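Local atomic coordinates of minor capsid protein VP1 (Human bocavirus 4, PDB entry 5US9), a protein that self-assembles into the 60-subunit T=1 icosahedral capsid of the virus, its longest form also carrying an N-terminal phospholipase A2-like region. Residues A252-P256 against I537-L541. Numbering follows the deposited sequence.
Sequences AYIPP and INKVL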
loop_
_atom_site.group_PDB
_atom_site.type_symbol
_atom_site.label_atom_id
_atom_site.label_comp_id
_atom_site.label_asym_id
_atom_site.label_seq_id
_atom_site.Cartn_x
_atom_site.Cartn_y
_atom_site.Cartn_z
ATOM N N ALA A 252 58.764 -26.525 -83.393
ATOM C CA ALA A 252 57.821 -26.405 -84.489
ATOM C C ALA A 252 58.142 -27.482 -85.509
ATOM O O ALA A 252 59.245 -27.508 -86.064
ATOM C CB ALA A 252 57.892 -25.021 -85.120
ATOM N N TYR A 253 57.191 -28.377 -85.741
ATOM C CA TYR A 253 57.400 -29.461 -86.682
ATOM C C TYR A 253 57.287 -29.011 -88.130
ATOM O O TYR A 253 57.704 -29.754 -89.025
ATOM C CB TYR A 253 56.415 -30.588 -86.382
ATOM C CG TYR A 253 54.970 -30.184 -86.464
ATOM C CD1 TYR A 253 54.256 -30.346 -87.632
ATOM C CD2 TYR A 253 54.322 -29.635 -85.374
ATOM C CE1 TYR A 253 52.943 -29.982 -87.717
ATOM C CE2 TYR A 253 53.005 -29.263 -85.452
ATOM C CZ TYR A 253 52.322 -29.439 -86.628
ATOM O OH TYR A 253 51.007 -29.073 -86.720
ATOM N N ILE A 254 56.759 -27.817 -88.378
ATOM C CA ILE A 254 56.684 -27.256 -89.728
ATOM C C ILE A 254 57.014 -25.776 -89.672
ATOM O O ILE A 254 56.876 -25.134 -88.623
ATOM C CB ILE A 254 55.292 -27.456 -90.356
ATOM C CG1 ILE A 254 54.222 -26.873 -89.434
ATOM C CG2 ILE A 254 55.043 -28.909 -90.669
ATOM C CD1 ILE A 254 52.858 -26.873 -90.035
ATOM N N PRO A 255 57.465 -25.207 -90.785
ATOM C CA PRO A 255 57.613 -23.765 -90.868
ATOM C C PRO A 255 56.277 -23.086 -90.647
ATOM O O PRO A 255 55.220 -23.696 -90.864
ATOM C CB PRO A 255 58.110 -23.546 -92.299
ATOM C CG PRO A 255 58.787 -24.794 -92.642
ATOM C CD PRO A 255 58.005 -25.880 -91.977
ATOM N N PRO A 256 56.274 -21.828 -90.209
ATOM C CA PRO A 256 54.993 -21.142 -90.018
ATOM C C PRO A 256 54.241 -20.919 -91.310
ATOM O O PRO A 256 53.007 -20.848 -91.290
ATOM C CB PRO A 256 55.402 -19.818 -89.363
ATOM C CG PRO A 256 56.793 -19.606 -89.813
ATOM C CD PRO A 256 57.412 -20.966 -89.872
ATOM N N ILE A 537 59.787 -32.063 -77.371
ATOM C CA ILE A 537 58.348 -31.852 -77.347
ATOM C C ILE A 537 57.889 -31.533 -78.766
ATOM O O ILE A 537 58.509 -31.977 -79.737
ATOM C CB ILE A 537 58.001 -30.733 -76.348
ATOM C CG1 ILE A 537 58.708 -31.005 -75.030
ATOM C CG2 ILE A 537 56.535 -30.746 -75.986
ATOM C CD1 ILE A 537 58.602 -29.891 -74.050
ATOM N N ASN A 538 56.834 -30.739 -78.895
ATOM C CA ASN A 538 56.345 -30.193 -80.151
ATOM C C ASN A 538 55.408 -29.056 -79.807
ATOM O O ASN A 538 54.917 -28.978 -78.678
ATOM C CB ASN A 538 55.600 -31.220 -81.011
ATOM C CG ASN A 538 56.524 -32.168 -81.736
ATOM O OD1 ASN A 538 57.174 -31.797 -82.711
ATOM N ND2 ASN A 538 56.565 -33.408 -81.284
ATOM N N LYS A 539 55.134 -28.195 -80.771
ATOM C CA LYS A 539 54.075 -27.216 -80.619
ATOM C C LYS A 539 53.357 -27.052 -81.944
ATOM O O LYS A 539 53.995 -26.917 -82.993
ATOM C CB LYS A 539 54.617 -25.873 -80.126
ATOM C CG LYS A 539 55.590 -25.192 -81.056
ATOM C CD LYS A 539 56.064 -23.888 -80.465
ATOM C CE LYS A 539 57.078 -23.219 -81.359
ATOM N NZ LYS A 539 57.596 -21.967 -80.750
ATOM N N VAL A 540 52.029 -27.097 -81.900
ATOM C CA VAL A 540 51.263 -26.621 -83.035
ATOM C C VAL A 540 51.423 -25.114 -83.113
ATOM O O VAL A 540 51.216 -24.394 -82.127
ATOM C CB VAL A 540 49.791 -27.043 -82.919
ATOM C CG1 VAL A 540 49.669 -28.528 -83.102
ATOM C CG2 VAL A 540 49.240 -26.661 -81.564
ATOM N N LEU A 541 51.840 -24.628 -84.271
ATOM C CA LEU A 541 52.046 -23.202 -84.428
ATOM C C LEU A 541 50.705 -22.482 -84.518
ATOM O O LEU A 541 50.454 -21.709 -85.434
ATOM C CB LEU A 541 52.895 -22.913 -85.660
ATOM C CG LEU A 541 54.323 -23.445 -85.612
ATOM C CD1 LEU A 541 55.040 -23.145 -86.908
ATOM C CD2 LEU A 541 55.063 -22.842 -84.445
ATOM O OXT LEU A 541 49.822 -22.651 -83.679
#
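Leu-541, the last residue of the chain, pushes its side chain into the bend made by Ala-252 to Pro-256. This is where the C-terminal tail of the parvovirus capsid protein, whose core is a jelly-roll beta-barrel, packs on the loop that follows strand 236-248, close to a second subunit. The tight part centres on Leu-541, Ala-252 and the ring of Tyr-253. Leu-541 CD2 packs on Ala-252 CB at 3.6 Å, while Leu-541 CD1 reaches into the bend, 3.7 Å from Pro-256 CA and close to the carbonyl oxygen of Ile-254. Leu-541 CG stands anti to the carbonyl carbon (chi1 -64°), which turns the branch toward the loop and leaves the carboxylate facing the other way. There OXT forms salt bridges with Lys-421 and Arg-424 of the second subunit, two cations that would favour a charged terminus. Met-259 of the same chain also touches the leucine. The Lys-539 carbonyl oxygen approaches the Tyr-253 ring obliquely, 3.5 Å from Tyr-253 CE2. Lys-539 itself passes Ala-252 with its chain extended beyond CG, Lys-539 CE lying 4.2 Å from Ala-252 CB.

The side chains of Val-540 and Asn-538 fit more loosely. Val-540 runs beside Tyr-253, both pointing the same way, with Val-540 CA near the ring plane at its edge and Tyr-253 CE2 4.1 Å from Val-540 CG1. On the second subunit, Pro-195 packs against Tyr-253 and His-164 against Val-540. At the far end Asn-538 touches the loop more lightly: its OD1, weakly hydrogen-bonded to Arg-251, lies 3.9 Å from Tyr-253 CB.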